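Local coordinates for protein AT-less polyketide synthase (Streptomyces platensis subsp. rosaceus, PDB 4TKT) that probably catalyses decarboxylative chain-extending condensation as a ketosynthase domain of the isomigrastatin polyketide synthase, an assembly line of the AT-less type, at residues G6-I11 against R259-A264; V274-A279 against A308-R313; P419-L424 against V437-V442. All coordinates share one frame; numbering follows the deposited sequence.

Overall arrangement
From the N terminus, the chain starts strand 9-17, and contact 1 closes a loop of 247 residues by laying the strand's beginning against the end of strand 252-260 and the start of helix 261-266. The chain then enters strand 273-282, which lies beside strand 9-17. Contact 2 closes a short loop of 28 residues, bringing the end of helix 294-308 back onto that strand. Contact 3 is the beta hairpin of strands 421-427 and 432-439, with 12 residues between its segments. The loops follow one another in series, neither nesting nor crossing. Strand 273-282 ties them together, pairing with 9-17 of contact 1 and 432-439 of contact 3.

Contact 1: G6-I11 against R259-A264; sequences GMAIAI and RPLADA
The methyl of Ala10 sits against the first turn of helix 261-266, where it meets Leu261 and Ala264. Leu261 holds CG anti to its backbone N (chi1 -176°), and CD1 beyond it lies 3.7 Å from Ala10 CB. The same CD1 also rests on Val274 of the neighbouring strand. Three residues further along the helix, Ala264 CB meets Ala10 CB at 4.0 Å, methyl to methyl. The base of the leucine serves a second partner, with Leu261 CB 4.0 Å from Ala8 CB.

Ile9 points the other way, and its side chain diverges from that of Pro260. Its CG2, anti to the backbone N, passes 3.8 Å from Arg259 O, while the bulk of the side chain packs on Leu258 and on Cys197 and Leu200 of helix 188-202. Arg259 shares the sheet face of Ala10 and keeps its chain extended, which carries the guanidinium away from the strand pair to salt bridges with Asp267 and Asp269. Asp263 O stands 3.7 Å above the plane through Arg259 CZ and its nitrogens, over the centre of the group.

The backbones join through Leu261 N to Ala8 O, 2.9 Å and fairly straight at 164°, with the donor tilted out of the carbonyl plane. Arg259 N bonds to Ala10 O at 3.0 Å; the return bond from Ala10 N to Arg259 O is modelled so short that its length is doubtful. Pro260 lacks an N-H but faces Ile9 in a non-hydrogen-bonded pair, where none is needed across the strands. As helix N-cap, it gives its carbonyl O to Ala264 N. This antiparallel pairing of the first and last strands of the N-terminal half is characteristic of the thiolase fold, which ketosynthases share.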
ATOM      1  N   GLY A   6      -1.316  15.958 -18.540  1.00 68.61           N
ATOM      2  CA  GLY A   6      -1.342  15.462 -17.175  1.00 63.68           C
ATOM      3  C   GLY A   6      -0.091  15.835 -16.402  1.00 60.46           C
ATOM      4  O   GLY A   6       0.829  16.438 -16.952  1.00 59.68           O
HETATM    5  N   MSE A   7      -0.051  15.479 -15.122  1.00 58.08           N
HETATM    6  CA  MSE A   7       1.097  15.819 -14.289  1.00 57.73           C
HETATM    7  C   MSE A   7       2.141  14.703 -14.289  1.00 49.83           C
HETATM    8  O   MSE A   7       3.222  14.856 -13.714  1.00 48.10           O
HETATM    9  CB  MSE A   7       0.646  16.141 -12.864  1.00 59.56           C
HETATM   10  CG  MSE A   7      -0.297  15.127 -12.244  1.00 63.12           C
HETATM   11 SE   MSE A   7      -1.285  15.912 -10.751  1.00 81.04          SE
HETATM   12  CE  MSE A   7       0.173  16.922  -9.939  1.00 35.95           C
ATOM     13  N   ALA A   8       1.803  13.595 -14.946  1.00 48.05           N
ATOM     14  CA  ALA A   8       2.733  12.498 -15.219  1.00 44.58           C
ATOM     15  C   ALA A   8       3.555  12.075 -14.008  1.00 52.10           C
ATOM     16  O   ALA A   8       4.782  12.182 -14.011  1.00 52.36           O
ATOM     17  CB  ALA A   8       3.658  12.879 -16.364  1.00 47.38           C
ATOM     18  N   ILE A   9       2.874  11.605 -12.971  1.00 40.50           N
ATOM     19  CA  ILE A   9       3.551  11.099 -11.789  1.00 38.87           C
ATOM     20  C   ILE A   9       3.518   9.579 -11.795  1.00 40.19           C
ATOM     21  O   ILE A   9       2.450   8.972 -11.735  1.00 43.71           O
ATOM     22  CB  ILE A   9       2.914  11.623 -10.494  1.00 36.57           C
ATOM     23  CG1 ILE A   9       2.902  13.153 -10.492  1.00 36.86           C
ATOM     24  CG2 ILE A   9       3.660  11.085  -9.286  1.00 35.16           C
ATOM     25  CD1 ILE A   9       4.266  13.774 -10.644  1.00 38.09           C
ATOM     26  N   ALA A  10       4.697   8.972 -11.873  1.00 39.55           N
ATOM     27  CA  ALA A  10       4.808   7.524 -11.977  1.00 39.82           C
ATOM     28  C   ALA A  10       4.748   6.852 -10.615  1.00 37.74           C
ATOM     29  O   ALA A  10       5.212   7.398  -9.617  1.00 39.54           O
ATOM     30  CB  ALA A  10       6.093   7.147 -12.686  1.00 41.87           C
ATOM     31  N   ILE A  11       4.163   5.661 -10.584  1.00 37.50           N
ATOM     32  CA  ILE A  11       4.182   4.827  -9.391  1.00 35.97           C
ATOM     33  C   ILE A  11       5.245   3.748  -9.560  1.00 39.83           C
ATOM     34  O   ILE A  11       5.100   2.851 -10.390  1.00 44.44           O
ATOM     35  CB  ILE A  11       2.814   4.186  -9.131  1.00 35.12           C
ATOM     36  CG1 ILE A  11       1.758   5.275  -8.932  1.00 37.67           C
ATOM     37  CG2 ILE A  11       2.876   3.264  -7.925  1.00 35.50           C
ATOM     38  CD1 ILE A  11       0.342   4.755  -8.884  1.00 37.88           C
ATOM     39  N   ARG A 259       6.948   9.423  -8.258  1.00 28.85           N
ATOM     40  CA  ARG A 259       8.078   9.996  -8.975  1.00 30.70           C
ATOM     41  C   ARG A 259       7.643  10.530 -10.340  1.00 34.71           C
ATOM     42  O   ARG A 259       6.800   9.923 -10.997  1.00 36.74           O
ATOM     43  CB  ARG A 259       9.167   8.937  -9.138  1.00 39.66           C
ATOM     44  CG  ARG A 259      10.458   9.451  -9.707  1.00 43.34           C
ATOM     45  CD  ARG A 259      11.557   8.423  -9.585  1.00 36.60           C
ATOM     46  NE  ARG A 259      12.853   9.030  -9.851  1.00 40.13           N
ATOM     47  CZ  ARG A 259      13.985   8.348  -9.959  1.00 45.24           C
ATOM     48  NH1 ARG A 259      13.973   7.029  -9.828  1.00 42.20           N
ATOM     49  NH2 ARG A 259      15.122   8.984 -10.202  1.00 55.38           N
ATOM     50  N   PRO A 260       8.202  11.679 -10.762  1.00 36.51           N
ATOM     51  CA  PRO A 260       7.940  12.184 -12.116  1.00 33.46           C
ATOM     52  C   PRO A 260       8.277  11.138 -13.172  1.00 40.20           C
ATOM     53  O   PRO A 260       9.362  10.561 -13.130  1.00 40.65           O
ATOM     54  CB  PRO A 260       8.867  13.396 -12.225  1.00 34.10           C
ATOM     55  CG  PRO A 260       9.028  13.863 -10.825  1.00 32.73           C
ATOM     56  CD  PRO A 260       9.010  12.624  -9.970  1.00 31.56           C
ATOM     57  N   LEU A 261       7.351  10.903 -14.097  1.00 42.06           N
ATOM     58  CA  LEU A 261       7.465   9.821 -15.073  1.00 36.52           C
ATOM     59  C   LEU A 261       8.784   9.832 -15.843  1.00 45.11           C
ATOM     60  O   LEU A 261       9.378   8.781 -16.074  1.00 47.07           O
ATOM     61  CB  LEU A 261       6.297   9.882 -16.059  1.00 37.48           C
ATOM     62  CG  LEU A 261       6.222   8.750 -17.083  1.00 38.73           C
ATOM     63  CD1 LEU A 261       6.275   7.399 -16.390  1.00 37.80           C
ATOM     64  CD2 LEU A 261       4.955   8.874 -17.907  1.00 39.57           C
ATOM     65  N   ALA A 262       9.236  11.018 -16.232  1.00 44.63           N
ATOM     66  CA  ALA A 262      10.478  11.152 -16.986  1.00 45.93           C
ATOM     67  C   ALA A 262      11.671  10.620 -16.198  1.00 44.74           C
ATOM     68  O   ALA A 262      12.551   9.962 -16.754  1.00 49.42           O
ATOM     69  CB  ALA A 262      10.707  12.604 -17.371  1.00 41.00           C
ATOM     70  N   ASP A 263      11.687  10.904 -14.900  1.00 39.68           N
ATOM     71  CA  ASP A 263      12.782  10.486 -14.032  1.00 37.63           C
ATOM     72  C   ASP A 263      12.762   8.980 -13.797  1.00 40.15           C
ATOM     73  O   ASP A 263      13.812   8.342 -13.733  1.00 42.13           O
ATOM     74  CB  ASP A 263      12.710  11.229 -12.697  1.00 42.87           C
ATOM     75  CG  ASP A 263      12.653  12.732 -12.872  1.00 50.33           C
ATOM     76  OD1 ASP A 263      12.572  13.189 -14.030  1.00 53.06           O
ATOM     77  OD2 ASP A 263      12.673  13.457 -11.856  1.00 55.69           O
ATOM     78  N   ALA A 264      11.568   8.412 -13.665  1.00 36.12           N
ATOM     79  CA  ALA A 264      11.433   6.972 -13.478  1.00 42.79           C
ATOM     80  C   ALA A 264      11.876   6.224 -14.730  1.00 45.96           C
ATOM     81  O   ALA A 264      12.602   5.234 -14.647  1.00 51.48           O
ATOM     82  CB  ALA A 264      10.003   6.611 -13.123  1.00 34.85           C
TER

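Contact 2: V274-A279 against A308-R313; sequences VIRGTA and AGVDPR
Arg276 and Gly277 form a classic beta bulge opposite Val437, and both meet Ala308, the last residue of helix 294-308, in the beta-alpha-beta crossover that links strand 273-282 to strand 317-319.

Polar contacts centre on the Arg276 side chain. Bends at chi2 and chi3 (-92° and -60°) set CD and then NE so that the guanidinium ends beside the C terminus of the helix. NH2 of Arg276 donates a weak bond to Ala308 O at 2.9 Å, the carbonyl lying oblique to the guanidinium. Gly309 O is at the edge of the group, near its plane, 3.3 Å from Arg276 NH2. A cation beside these carbonyls would probably be favoured by the negative end of the helix dipole; a long, weak ion pair from NH1 to Glu439 adds to its surroundings.

Van der Waals contacts flank this. Arg276 CB packs against Ala308 CB at 3.5 Å, and the side chains of Arg276 and Val310 run antiparallel alongside one another, with Val310 CG1 3.8 Å from Arg276 NE.

In the backbone, a side chain at Gly277 would run into Ala308 N. Gly309, at positive phi, lets the chain leave the helix. Finally, the CA-H of Ala308 is directed at Arg276 O, with 3.3 Å between Ala308 CA and that oxygen.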
ATOM      1  N   VAL A 274       0.564   5.296 -13.802  1.00 44.79           N
ATOM      2  CA  VAL A 274       0.857   6.720 -13.849  1.00 39.37           C
ATOM      3  C   VAL A 274      -0.333   7.545 -13.380  1.00 46.33           C
ATOM      4  O   VAL A 274      -1.442   7.393 -13.889  1.00 45.85           O
ATOM      5  CB  VAL A 274       1.249   7.168 -15.272  1.00 47.07           C
ATOM      6  CG1 VAL A 274       1.421   8.681 -15.327  1.00 48.88           C
ATOM      7  CG2 VAL A 274       2.521   6.462 -15.722  1.00 41.48           C
ATOM      8  N   ILE A 275      -0.101   8.411 -12.400  1.00 46.23           N
ATOM      9  CA  ILE A 275      -1.131   9.334 -11.942  1.00 36.41           C
ATOM     10  C   ILE A 275      -1.206  10.521 -12.893  1.00 36.88           C
ATOM     11  O   ILE A 275      -0.247  11.279 -13.027  1.00 42.78           O
ATOM     12  CB  ILE A 275      -0.858   9.824 -10.511  1.00 39.32           C
ATOM     13  CG1 ILE A 275      -0.846   8.639  -9.543  1.00 40.52           C
ATOM     14  CG2 ILE A 275      -1.898  10.849 -10.090  1.00 34.24           C
ATOM     15  CD1 ILE A 275      -0.516   9.016  -8.117  1.00 33.38           C
ATOM     16  N   ARG A 276      -2.344  10.672 -13.562  1.00 37.43           N
ATOM     17  CA  ARG A 276      -2.515  11.725 -14.555  1.00 38.12           C
ATOM     18  C   ARG A 276      -3.014  13.018 -13.922  1.00 41.76           C
ATOM     19  O   ARG A 276      -2.652  14.112 -14.358  1.00 42.11           O
ATOM     20  CB  ARG A 276      -3.484  11.274 -15.649  1.00 39.36           C
ATOM     21  CG  ARG A 276      -2.956  10.163 -16.543  1.00 49.85           C
ATOM     22  CD  ARG A 276      -2.251  10.717 -17.773  1.00 55.86           C
ATOM     23  NE  ARG A 276      -3.141  11.534 -18.598  1.00 56.34           N
ATOM     24  CZ  ARG A 276      -2.920  11.819 -19.879  1.00 57.79           C
ATOM     25  NH1 ARG A 276      -1.845  11.345 -20.495  1.00 57.14           N
ATOM     26  NH2 ARG A 276      -3.781  12.571 -20.550  1.00 60.83           N
ATOM     27  N   GLY A 277      -3.847  12.890 -12.893  1.00 36.26           N
ATOM     28  CA  GLY A 277      -4.414  14.048 -12.230  1.00 37.62           C
ATOM     29  C   GLY A 277      -5.063  13.742 -10.893  1.00 41.71           C
ATOM     30  O   GLY A 277      -5.555  12.637 -10.659  1.00 41.26           O
ATOM     31  N   THR A 278      -5.049  14.729 -10.005  1.00 33.30           N
ATOM     32  CA  THR A 278      -5.718  14.619  -8.715  1.00 32.22           C
ATOM     33  C   THR A 278      -6.504  15.889  -8.435  1.00 35.61           C
ATOM     34  O   THR A 278      -6.207  16.946  -8.988  1.00 37.44           O
ATOM     35  CB  THR A 278      -4.723  14.384  -7.565  1.00 42.28           C
ATOM     36  OG1 THR A 278      -3.873  15.529  -7.425  1.00 42.56           O
ATOM     37  CG2 THR A 278      -3.873  13.151  -7.825  1.00 43.34           C
ATOM     38  N   ALA A 279      -7.509  15.786  -7.574  1.00 33.20           N
ATOM     39  CA  ALA A 279      -8.294  16.952  -7.196  1.00 32.98           C
ATOM     40  C   ALA A 279      -8.873  16.785  -5.802  1.00 29.85           C
ATOM     41  O   ALA A 279      -9.140  15.670  -5.359  1.00 32.46           O
ATOM     42  CB  ALA A 279      -9.397  17.200  -8.204  1.00 31.97           C
ATOM     43  N   ALA A 308      -5.901  16.076 -15.559  1.00 45.17           N
ATOM     44  CA  ALA A 308      -5.319  14.876 -16.145  1.00 39.39           C
ATOM     45  C   ALA A 308      -5.258  14.973 -17.664  1.00 50.15           C
ATOM     46  O   ALA A 308      -4.446  14.307 -18.306  1.00 49.96           O
ATOM     47  CB  ALA A 308      -6.111  13.649 -15.729  1.00 39.19           C
ATOM     48  N   GLY A 309      -6.125  15.803 -18.234  1.00 41.75           N
ATOM     49  CA  GLY A 309      -6.176  15.981 -19.673  1.00 43.44           C
ATOM     50  C   GLY A 309      -6.698  14.751 -20.392  1.00 48.98           C
ATOM     51  O   GLY A 309      -6.295  14.460 -21.517  1.00 58.14           O
ATOM     52  N   VAL A 310      -7.601  14.028 -19.739  1.00 47.24           N
ATOM     53  CA  VAL A 310      -8.150  12.802 -20.303  1.00 48.54           C
ATOM     54  C   VAL A 310      -9.528  13.029 -20.912  1.00 53.74           C
ATOM     55  O   VAL A 310     -10.180  14.037 -20.640  1.00 56.35           O
ATOM     56  CB  VAL A 310      -8.255  11.691 -19.236  1.00 47.55           C
ATOM     57  CG1 VAL A 310      -6.904  11.444 -18.589  1.00 42.84           C
ATOM     58  CG2 VAL A 310      -9.285  12.062 -18.185  1.00 42.70           C
ATOM     59  N   ASP A 311      -9.956  12.085 -21.746  1.00 55.96           N
ATOM     60  CA  ASP A 311     -11.315  12.067 -22.277  1.00 51.16           C
ATOM     61  C   ASP A 311     -12.117  11.021 -21.508  1.00 53.13           C
ATOM     62  O   ASP A 311     -11.939   9.824 -21.722  1.00 56.73           O
ATOM     63  CB  ASP A 311     -11.309  11.756 -23.777  1.00 57.92           C
ATOM     64  CG  ASP A 311     -12.659  12.000 -24.440  1.00 67.62           C
ATOM     65  OD1 ASP A 311     -13.687  12.056 -23.733  1.00 72.85           O
ATOM     66  OD2 ASP A 311     -12.689  12.128 -25.683  1.00 69.05           O
ATOM     67  N   PRO A 312     -12.997  11.475 -20.602  1.00 51.87           N
ATOM     68  CA  PRO A 312     -13.797  10.624 -19.711  1.00 50.24           C
ATOM     69  C   PRO A 312     -14.511   9.471 -20.415  1.00 55.34           C
ATOM     70  O   PRO A 312     -14.824   8.472 -19.771  1.00 59.93           O
ATOM     71  CB  PRO A 312     -14.822  11.599 -19.109  1.00 46.53           C
ATOM     72  CG  PRO A 312     -14.512  12.948 -19.689  1.00 49.29           C
ATOM     73  CD  PRO A 312     -13.149  12.898 -20.270  1.00 49.75           C
ATOM     74  N   ARG A 313     -14.767   9.606 -21.712  1.00 49.06           N
ATOM     75  CA  ARG A 313     -15.364   8.523 -22.486  1.00 50.52           C
ATOM     76  C   ARG A 313     -14.438   7.303 -22.518  1.00 55.68           C
ATOM     77  O   ARG A 313     -14.891   6.166 -22.662  1.00 58.73           O
ATOM     78  CB  ARG A 313     -15.682   9.000 -23.906  1.00 52.42           C
ATOM     79  CG  ARG A 313     -16.283   7.939 -24.820  1.00 59.91           C
ATOM     80  CD  ARG A 313     -17.556   7.337 -24.239  1.00 61.84           C
ATOM     81  NE  ARG A 313     -18.103   6.285 -25.094  1.00 67.54           N
ATOM     82  CZ  ARG A 313     -17.712   5.013 -25.065  1.00 70.75           C
ATOM     83  NH1 ARG A 313     -18.267   4.127 -25.883  1.00 69.17           N
ATOM     84  NH2 ARG A 313     -16.765   4.625 -24.222  1.00 73.78           N
TER

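Contact 3: P419-L424 against V437-V442; sequences PRLGGL and VVEDYV
With CG set between its backbone N and carbonyl carbon (chi1 53°), Asp440 turns its carboxylate toward Arg420, whose chain bends at chi3 (-95°), which sets NE on the side of the acid. They meet where the beta hairpin of strands 421-427 and 432-439, part of the C-terminal half of the thiolase fold, runs out into loops. OD1 of Asp440 accepts a weak bond from Arg420 N at 2.8 Å. OD2 of Asp440 takes Arg420 NE at 3.4 Å, a weak hydrogen bond within a salt bridge, the guanidinium and carboxylate planes being 62° apart. The same OD2 also forms a salt bridge with Arg414, whose guanidinium lies close to that of Arg420, and the carboxylate probably eases the repulsion between them. An alanine in place of Asp440 would probably leave these two arginines without their shared countercharge and Arg420 N without its side-chain acceptor. Arg420 NH1 also bonds to a glycerol, probably from the crystallisation liquor.

Gly422 and Val438 form a hydrogen-bonded antiparallel pair, with Gly422 N to Val438 O at 2.8 Å and Val438 N to Gly422 O at 3.0 Å. Beyond them, Asp440 N reaches Arg420 O in the carbonyl plane. On the face carrying Leu421, Val437 and Glu439, Leu421 CD1 packs 3.7 Å from Glu439 CB, and the same methyl also approaches Val437 CG1. The glutamate side chain, extended beyond CG, runs alongside the Pro419 ring in the same direction, placing Glu439 OE1 3.5 Å from Pro419 CB. At its backbone, Glu439 CA makes a bent CA-H...O contact with Arg420 O at 3.1 Å.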
ATOM      1  N   PRO A 419      -3.221   3.384 -23.305  1.00 59.80           N
ATOM      2  CA  PRO A 419      -3.200   2.976 -21.896  1.00 58.42           C
ATOM      3  C   PRO A 419      -4.600   2.772 -21.338  1.00 58.40           C
ATOM      4  O   PRO A 419      -5.514   3.515 -21.698  1.00 59.66           O
ATOM      5  CB  PRO A 419      -2.509   4.151 -21.195  1.00 53.68           C
ATOM      6  CG  PRO A 419      -1.740   4.841 -22.264  1.00 55.34           C
ATOM      7  CD  PRO A 419      -2.552   4.679 -23.510  1.00 59.31           C
ATOM      8  N   ARG A 420      -4.767   1.765 -20.487  1.00 57.48           N
ATOM      9  CA  ARG A 420      -6.018   1.590 -19.764  1.00 53.45           C
ATOM     10  C   ARG A 420      -6.189   2.758 -18.800  1.00 50.23           C
ATOM     11  O   ARG A 420      -5.232   3.178 -18.156  1.00 48.91           O
ATOM     12  CB  ARG A 420      -6.040   0.251 -19.022  1.00 51.97           C
ATOM     13  CG  ARG A 420      -6.387  -0.937 -19.907  1.00 54.20           C
ATOM     14  CD  ARG A 420      -6.352  -2.247 -19.135  1.00 53.73           C
ATOM     15  NE  ARG A 420      -5.070  -2.930 -19.274  1.00 64.34           N
ATOM     16  CZ  ARG A 420      -4.862  -3.975 -20.069  1.00 70.96           C
ATOM     17  NH1 ARG A 420      -3.662  -4.534 -20.135  1.00 74.09           N
ATOM     18  NH2 ARG A 420      -5.857  -4.465 -20.796  1.00 76.25           N
ATOM     19  N   LEU A 421      -7.404   3.289 -18.717  1.00 49.92           N
ATOM     20  CA  LEU A 421      -7.654   4.501 -17.946  1.00 48.11           C
ATOM     21  C   LEU A 421      -8.641   4.249 -16.811  1.00 46.54           C
ATOM     22  O   LEU A 421      -9.694   3.644 -17.014  1.00 53.41           O
ATOM     23  CB  LEU A 421      -8.176   5.607 -18.865  1.00 49.23           C
ATOM     24  CG  LEU A 421      -8.136   7.040 -18.342  1.00 56.14           C
ATOM     25  CD1 LEU A 421      -6.723   7.427 -17.950  1.00 57.50           C
ATOM     26  CD2 LEU A 421      -8.679   7.992 -19.394  1.00 57.73           C
ATOM     27  N   GLY A 422      -8.298   4.713 -15.614  1.00 44.41           N
ATOM     28  CA  GLY A 422      -9.128   4.475 -14.450  1.00 42.90           C
ATOM     29  C   GLY A 422      -9.329   5.695 -13.571  1.00 41.13           C
ATOM     30  O   GLY A 422      -8.545   6.643 -13.610  1.00 40.66           O
ATOM     31  N   GLY A 423     -10.392   5.661 -12.773  1.00 40.24           N
ATOM     32  CA  GLY A 423     -10.694   6.730 -11.839  1.00 45.02           C
ATOM     33  C   GLY A 423     -10.916   6.198 -10.436  1.00 45.71           C
ATOM     34  O   GLY A 423     -11.412   5.085 -10.253  1.00 49.39           O
ATOM     35  N   LEU A 424     -10.553   6.996  -9.440  1.00 35.30           N
ATOM     36  CA  LEU A 424     -10.622   6.561  -8.050  1.00 33.75           C
ATOM     37  C   LEU A 424     -11.163   7.668  -7.156  1.00 34.94           C
ATOM     38  O   LEU A 424     -10.614   8.769  -7.120  1.00 38.01           O
ATOM     39  CB  LEU A 424      -9.238   6.119  -7.574  1.00 33.02           C
ATOM     40  CG  LEU A 424      -9.025   5.857  -6.084  1.00 38.50           C
ATOM     41  CD1 LEU A 424      -9.835   4.661  -5.615  1.00 43.91           C
ATOM     42  CD2 LEU A 424      -7.546   5.649  -5.802  1.00 36.82           C
ATOM     43  N   VAL A 437      -6.870  10.214 -10.988  1.00 36.88           N
ATOM     44  CA  VAL A 437      -6.936   9.627 -12.322  1.00 36.58           C
ATOM     45  C   VAL A 437      -5.644   8.899 -12.670  1.00 40.54           C
ATOM     46  O   VAL A 437      -4.577   9.510 -12.720  1.00 38.67           O
ATOM     47  CB  VAL A 437      -7.202  10.698 -13.391  1.00 36.69           C
ATOM     48  CG1 VAL A 437      -7.290  10.060 -14.766  1.00 41.87           C
ATOM     49  CG2 VAL A 437      -8.470  11.465 -13.065  1.00 39.14           C
ATOM     50  N   VAL A 438      -5.741   7.594 -12.915  1.00 42.31           N
ATOM     51  CA  VAL A 438      -4.555   6.798 -13.221  1.00 41.70           C
ATOM     52  C   VAL A 438      -4.670   6.048 -14.548  1.00 39.57           C
ATOM     53  O   VAL A 438      -5.758   5.664 -14.978  1.00 41.05           O
ATOM     54  CB  VAL A 438      -4.249   5.772 -12.099  1.00 41.86           C
ATOM     55  CG1 VAL A 438      -4.119   6.469 -10.757  1.00 39.14           C
ATOM     56  CG2 VAL A 438      -5.321   4.702 -12.034  1.00 37.21           C
ATOM     57  N   GLU A 439      -3.529   5.859 -15.195  1.00 39.06           N
ATOM     58  CA  GLU A 439      -3.429   5.016 -16.376  1.00 44.54           C
ATOM     59  C   GLU A 439      -2.199   4.126 -16.238  1.00 49.90           C
ATOM     60  O   GLU A 439      -1.245   4.492 -15.550  1.00 57.55           O
ATOM     61  CB  GLU A 439      -3.342   5.859 -17.648  1.00 49.28           C
ATOM     62  CG  GLU A 439      -2.113   6.754 -17.708  1.00 59.24           C
ATOM     63  CD  GLU A 439      -1.956   7.451 -19.047  1.00 70.68           C
ATOM     64  OE1 GLU A 439      -2.895   7.390 -19.870  1.00 75.55           O
ATOM     65  OE2 GLU A 439      -0.889   8.061 -19.277  1.00 72.69           O
ATOM     66  N   ASP A 440      -2.210   2.959 -16.874  1.00 46.47           N
ATOM     67  CA  ASP A 440      -1.027   2.107 -16.831  1.00 47.03           C
ATOM     68  C   ASP A 440       0.033   2.631 -17.795  1.00 45.86           C
ATOM     69  O   ASP A 440      -0.189   3.612 -18.506  1.00 44.77           O
ATOM     70  CB  ASP A 440      -1.371   0.645 -17.142  1.00 50.19           C
ATOM     71  CG  ASP A 440      -2.139   0.482 -18.434  1.00 58.29           C
ATOM     72  OD1 ASP A 440      -2.340   1.485 -19.151  1.00 65.92           O
ATOM     73  OD2 ASP A 440      -2.535  -0.664 -18.736  1.00 58.53           O
ATOM     74  N   TYR A 441       1.185   1.974 -17.811  1.00 47.42           N
ATOM     75  CA  TYR A 441       2.321   2.450 -18.585  1.00 51.78           C
ATOM     76  C   TYR A 441       2.581   1.579 -19.810  1.00 58.14           C
ATOM     77  O   TYR A 441       2.402   0.361 -19.770  1.00 57.58           O
ATOM     78  CB  TYR A 441       3.566   2.505 -17.697  1.00 50.61           C
ATOM     79  CG  TYR A 441       4.838   2.887 -18.419  1.00 50.62           C
ATOM     80  CD1 TYR A 441       5.036   4.183 -18.881  1.00 42.01           C
ATOM     81  CD2 TYR A 441       5.848   1.955 -18.625  1.00 51.42           C
ATOM     82  CE1 TYR A 441       6.202   4.536 -19.539  1.00 48.98           C
ATOM     83  CE2 TYR A 441       7.017   2.299 -19.281  1.00 42.64           C
ATOM     84  CZ  TYR A 441       7.188   3.587 -19.736  1.00 51.18           C
ATOM     85  OH  TYR A 441       8.349   3.931 -20.388  1.00 57.96           O
ATOM     86  N   VAL A 442       2.994   2.220 -20.899  1.00 65.14           N
ATOM     87  CA  VAL A 442       3.351   1.518 -22.127  1.00 69.62           C
ATOM     88  C   VAL A 442       4.717   1.980 -22.634  1.00 73.62           C
ATOM     89  O   VAL A 442       4.890   3.144 -22.998  1.00 76.07           O
ATOM     90  CB  VAL A 442       2.300   1.735 -23.232  1.00 64.80           C
ATOM     91  CG1 VAL A 442       2.770   1.115 -24.541  1.00 70.18           C
ATOM     92  CG2 VAL A 442       0.953   1.161 -22.812  1.00 53.03           C
TER